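Local atomic coordinates of PfEMP1 variant 1 of strain MC (Plasmodium falciparum, PDB entry 5LGD), a protein that probably binds receptors on the surface of host cells, this largely helical chain being a segment of the PFEMP1 DBL family within a much longer protein. Residues B[8-11]-B[12-15]; B[78-81]-B[82-86]. All blocks are in the same frame, centred on the assembly; numbering follows the deposited sequence.

Interaction 1: residues B[8-11]-B[12-15]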
loop_
_atom_site.group_PDB
_atom_site.type_symbol
_atom_site.label_atom_id
_atom_site.label_comp_id
_atom_site.label_asym_id
_atom_site.label_seq_id
_atom_site.Cartn_x
_atom_site.Cartn_y
_atom_site.Cartn_z
ATOM N N ASN B 8 7.027 -14.380 -20.726
ATOM C CA ASN B 8 6.033 -15.040 -19.868
ATOM C C ASN B 8 5.209 -16.053 -20.666
ATOM O O ASN B 8 5.178 -17.217 -20.295
ATOM C CB ASN B 8 5.145 -14.022 -19.139
ATOM C CG ASN B 8 4.167 -14.655 -18.151
ATOM O OD1 ASN B 8 2.981 -14.911 -18.462
ATOM N ND2 ASN B 8 4.645 -14.930 -16.941
ATOM N N ALA B 9 4.658 -15.643 -21.822
ATOM C CA ALA B 9 3.881 -16.516 -22.723
ATOM C C ALA B 9 4.714 -17.697 -23.215
ATOM O O ALA B 9 4.236 -18.838 -23.192
ATOM C CB ALA B 9 3.376 -15.720 -23.916
ATOM N N PHE B 10 5.967 -17.418 -23.664
ATOM C CA PHE B 10 6.859 -18.448 -24.169
ATOM C C PHE B 10 7.214 -19.473 -23.107
ATOM O O PHE B 10 7.147 -20.679 -23.370
ATOM C CB PHE B 10 8.125 -17.836 -24.793
ATOM C CG PHE B 10 9.055 -18.884 -25.340
ATOM C CD1 PHE B 10 8.864 -19.409 -26.607
ATOM C CD2 PHE B 10 10.114 -19.366 -24.575
ATOM C CE1 PHE B 10 9.695 -20.420 -27.091
ATOM C CE2 PHE B 10 10.972 -20.343 -25.079
ATOM C CZ PHE B 10 10.732 -20.890 -26.314
ATOM N N PHE B 11 7.616 -18.981 -21.921
ATOM C CA PHE B 11 7.997 -19.781 -20.757
ATOM C C PHE B 11 6.980 -20.916 -20.457
ATOM O O PHE B 11 7.364 -22.081 -20.339
ATOM C CB PHE B 11 8.199 -18.861 -19.519
ATOM C CG PHE B 11 8.632 -19.568 -18.255
ATOM C CD1 PHE B 11 7.702 -20.223 -17.448
ATOM C CD2 PHE B 11 9.974 -19.625 -17.898
ATOM C CE1 PHE B 11 8.112 -20.909 -16.300
ATOM C CE2 PHE B 11 10.381 -20.273 -16.723
ATOM C CZ PHE B 11 9.457 -20.940 -15.957
ATOM N N TRP B 12 5.697 -20.567 -20.348
ATOM C CA TRP B 12 4.652 -21.523 -20.006
ATOM C C TRP B 12 4.300 -22.451 -21.129
ATOM O O TRP B 12 4.111 -23.641 -20.882
ATOM C CB TRP B 12 3.434 -20.793 -19.444
ATOM C CG TRP B 12 3.791 -20.210 -18.118
ATOM C CD1 TRP B 12 3.998 -18.893 -17.824
ATOM C CD2 TRP B 12 4.173 -20.949 -16.952
ATOM N NE1 TRP B 12 4.398 -18.762 -16.518
ATOM C CE2 TRP B 12 4.492 -20.010 -15.951
ATOM C CE3 TRP B 12 4.183 -22.315 -16.629
ATOM C CZ2 TRP B 12 4.852 -20.389 -14.665
ATOM C CZ3 TRP B 12 4.557 -22.686 -15.359
ATOM C CH2 TRP B 12 4.883 -21.730 -14.393
ATOM N N MET B 13 4.334 -21.952 -22.357
ATOM C CA MET B 13 4.125 -22.748 -23.564
ATOM C C MET B 13 5.197 -23.851 -23.675
ATOM O O MET B 13 4.867 -24.979 -24.023
ATOM C CB MET B 13 4.208 -21.835 -24.798
ATOM C CG MET B 13 3.699 -22.494 -26.062
ATOM S SD MET B 13 4.674 -22.047 -27.510
ATOM C CE MET B 13 6.333 -22.615 -27.010
ATOM N N TRP B 14 6.466 -23.509 -23.432
ATOM C CA TRP B 14 7.598 -24.430 -23.529
ATOM C C TRP B 14 7.464 -25.523 -22.470
ATOM O O TRP B 14 7.593 -26.709 -22.796
ATOM C CB TRP B 14 8.938 -23.687 -23.418
ATOM C CG TRP B 14 10.124 -24.584 -23.580
ATOM C CD1 TRP B 14 10.867 -24.761 -24.712
ATOM C CD2 TRP B 14 10.716 -25.424 -22.574
ATOM N NE1 TRP B 14 11.870 -25.676 -24.480
ATOM C CE2 TRP B 14 11.787 -26.112 -23.181
ATOM C CE3 TRP B 14 10.440 -25.670 -21.217
ATOM C CZ2 TRP B 14 12.562 -27.046 -22.488
ATOM C CZ3 TRP B 14 11.214 -26.600 -20.535
ATOM C CH2 TRP B 14 12.268 -27.262 -21.168
ATOM N N VAL B 15 7.220 -25.117 -21.216
ATOM C CA VAL B 15 6.997 -25.986 -20.051
ATOM C C VAL B 15 5.838 -26.962 -20.358
ATOM O O VAL B 15 5.994 -28.178 -20.217
ATOM C CB VAL B 15 6.766 -25.143 -18.760
ATOM C CG1 VAL B 15 6.151 -25.986 -17.641
ATOM C CG2 VAL B 15 8.072 -24.507 -18.287
#
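Helix 7-29 carries this contact over its first two turns, where the rings of F11 and W12, neighbours in sequence, lie side by side and point the same way. The edge of the F11 ring meets the face of the W12 indole, with planes at 72° and the F11 ring centroid 4.9 Å from that of the W12 six-membered ring. F11 CD1 does most of the touching: it hangs over the middle of the indole, 3.5 Å from W12 CE2. F11 CG lies anti to the backbone N (chi1 -178°), on the carbonyl side that leads to W12, and W12 CG lies beside its own N (chi1 -68°), on the side facing F11, which sets the rings side by side. One turn on, V15 CG2 sits over a face of the F11 ring, 4.1 Å from F11 CE1.

The helix, in the PFEMP1 DBL family region, packs against helices 45-70 (I66), 82-90 (L86, L89) and 92-103 (L95 on W12 and V15). At the same indole, N8 reaches down the helix. Its ND2 lies at the indole edge, in plane, 3.9 Å from W12 NE1, and W12 N gives a weak hydrogen bond to N8 O. The remaining i to i+4 bonds are ordinary alpha-helical ones, W14 N to F10 O being the shortest at 2.9 Å. F10 and W14 make a second aromatic pair on another side of the helix, meeting obliquely with F10 CZ 4.2 Å from W14 CD1, while the bent chain of M13 brings its methyl CE to 4.0 Å from F10 CE1. W14 NE1 is satisfied by E62, and W63 lies against the W14 ring. F11 also meets an aromatic side chain of another protein's chain edge-to-face.

Interaction 2: residues B[78-81]-B[82-86]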
loop_
_atom_site.group_PDB
_atom_site.type_symbol
_atom_site.label_atom_id
_atom_site.label_comp_id
_atom_site.label_asym_id
_atom_site.label_seq_id
_atom_site.Cartn_x
_atom_site.Cartn_y
_atom_site.Cartn_z
ATOM N N LYS B 78 12.277 -8.071 -3.761
ATOM C CA LYS B 78 13.433 -7.681 -2.981
ATOM C C LYS B 78 13.749 -8.790 -1.974
ATOM O O LYS B 78 12.830 -9.467 -1.515
ATOM C CB LYS B 78 13.069 -6.347 -2.295
ATOM C CG LYS B 78 14.104 -5.736 -1.345
ATOM C CD LYS B 78 13.667 -4.344 -0.838
ATOM C CE LYS B 78 12.532 -4.354 0.174
ATOM N NZ LYS B 78 11.817 -3.045 0.222
ATOM N N ASP B 79 15.064 -9.016 -1.687
ATOM C CA ASP B 79 15.566 -10.018 -0.739
ATOM C C ASP B 79 15.128 -11.452 -1.062
ATOM O O ASP B 79 14.855 -12.246 -0.153
ATOM C CB ASP B 79 15.205 -9.623 0.716
ATOM C CG ASP B 79 15.889 -8.344 1.154
ATOM O OD1 ASP B 79 17.071 -8.153 0.801
ATOM O OD2 ASP B 79 15.237 -7.531 1.833
ATOM N N TRP B 80 15.081 -11.788 -2.356
ATOM C CA TRP B 80 14.668 -13.122 -2.830
ATOM C C TRP B 80 15.436 -13.354 -4.108
ATOM O O TRP B 80 15.498 -12.445 -4.946
ATOM C CB TRP B 80 13.156 -13.128 -3.120
ATOM C CG TRP B 80 12.478 -14.477 -3.160
ATOM C CD1 TRP B 80 12.638 -15.504 -2.276
ATOM C CD2 TRP B 80 11.355 -14.833 -3.986
ATOM N NE1 TRP B 80 11.743 -16.513 -2.553
ATOM C CE2 TRP B 80 10.919 -16.114 -3.574
ATOM C CE3 TRP B 80 10.659 -14.183 -5.019
ATOM C CZ2 TRP B 80 9.835 -16.762 -4.172
ATOM C CZ3 TRP B 80 9.610 -14.837 -5.628
ATOM C CH2 TRP B 80 9.202 -16.109 -5.203
ATOM N N THR B 81 16.055 -14.524 -4.258
ATOM C CA THR B 81 16.858 -14.757 -5.459
ATOM C C THR B 81 15.995 -15.225 -6.650
ATOM O O THR B 81 14.925 -15.765 -6.444
ATOM C CB THR B 81 18.057 -15.690 -5.195
ATOM O OG1 THR B 81 17.632 -17.038 -5.287
ATOM C CG2 THR B 81 18.783 -15.420 -3.860
ATOM N N HIS B 82 16.509 -15.082 -7.884
ATOM C CA HIS B 82 15.851 -15.547 -9.114
ATOM C C HIS B 82 15.666 -17.066 -9.109
ATOM O O HIS B 82 14.804 -17.579 -9.820
ATOM C CB HIS B 82 16.739 -15.176 -10.307
ATOM C CG HIS B 82 16.723 -13.727 -10.648
ATOM N ND1 HIS B 82 17.693 -12.858 -10.169
ATOM C CD2 HIS B 82 15.884 -13.041 -11.455
ATOM C CE1 HIS B 82 17.397 -11.675 -10.678
ATOM N NE2 HIS B 82 16.339 -11.742 -11.484
ATOM N N ASP B 83 16.506 -17.788 -8.349
ATOM C CA ASP B 83 16.453 -19.245 -8.266
ATOM C C ASP B 83 15.375 -19.695 -7.298
ATOM O O ASP B 83 14.657 -20.636 -7.606
ATOM C CB ASP B 83 17.836 -19.829 -7.938
ATOM C CG ASP B 83 18.693 -19.952 -9.188
ATOM O OD1 ASP B 83 19.288 -18.925 -9.608
ATOM O OD2 ASP B 83 18.718 -21.056 -9.788
ATOM N N ASP B 84 15.234 -19.018 -6.139
ATOM C CA ASP B 84 14.138 -19.321 -5.190
ATOM C C ASP B 84 12.825 -18.972 -5.880
ATOM O O ASP B 84 11.793 -19.594 -5.622
ATOM C CB ASP B 84 14.227 -18.456 -3.916
ATOM C CG ASP B 84 15.537 -18.537 -3.171
ATOM O OD1 ASP B 84 16.136 -19.640 -3.139
ATOM O OD2 ASP B 84 15.941 -17.512 -2.575
ATOM N N PHE B 85 12.884 -17.961 -6.751
ATOM C CA PHE B 85 11.751 -17.481 -7.510
ATOM C C PHE B 85 11.296 -18.570 -8.477
ATOM O O PHE B 85 10.148 -18.996 -8.395
ATOM C CB PHE B 85 12.113 -16.142 -8.196
ATOM C CG PHE B 85 11.053 -15.404 -8.982
ATOM C CD1 PHE B 85 9.707 -15.789 -8.919
ATOM C CD2 PHE B 85 11.395 -14.338 -9.803
ATOM C CE1 PHE B 85 8.740 -15.104 -9.636
ATOM C CE2 PHE B 85 10.416 -13.666 -10.537
ATOM C CZ PHE B 85 9.107 -14.054 -10.447
ATOM N N LEU B 86 12.218 -19.072 -9.312
ATOM C CA LEU B 86 12.027 -20.148 -10.284
ATOM C C LEU B 86 11.508 -21.432 -9.614
ATOM O O LEU B 86 10.604 -22.082 -10.137
ATOM C CB LEU B 86 13.399 -20.467 -10.928
ATOM C CG LEU B 86 13.563 -20.330 -12.454
ATOM C CD1 LEU B 86 14.734 -21.115 -12.919
ATOM C CD2 LEU B 86 12.330 -20.811 -13.219
#
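W80 lays its indole across the first turn of helix 82-90, its side chain crossing that of F85 at about a right angle. F85 CA sits over one face of the six-membered ring, a CH-pi contact 3.8 Å from the centroid of the W80 six-membered ring and 16° off its normal. The W80 and F85 rings themselves are oblique, with W80 CZ3 3.4 Å from F85 CD1. At the pyrrole end, W80 NE1 packs 3.4 Å from D84 CB.

Next along the chain, T81 and D84 form a capping box. T81 is the N-cap: its OG1, held between backbone N and carbonyl carbon (chi1 84°), accepts from D84 N at 3.2 Å in a nearly straight bond and, weakly, from D83 N. In return D84 OD2 takes a bond from T81 N; this return half of the box is weak, and the hydroxyl bond to D84 N is the stronger half. The first helical bond runs from F85 N to T81 O at 3.0 Å.

Around this start, D83 makes a salt bridge with R71 and H82 NE2 bonds to Q73 O, while F85 and L86 both pack on F70 of helix 45-70.

Overall arrangement
Interaction 1 comes first along the chain, on an early part of helix 7-29; interaction 2 follows after helix 45-70, where the loop 78-81 enters helix 82-90. Their centres lie 19 Å apart, yet they meet directly: F11 CZ of interaction 1 packs 4.0 Å from L86 CD2 of interaction 2. Helix 45-70 lies against both, so helix 7-29 and the start of helix 82-90 share a partner as well as touching. The first contact is mostly buried and the second lies nearer the surface. Each also meets the chain of another protein through aromatic residues, F11 and W80, consistent with a role in receptor binding.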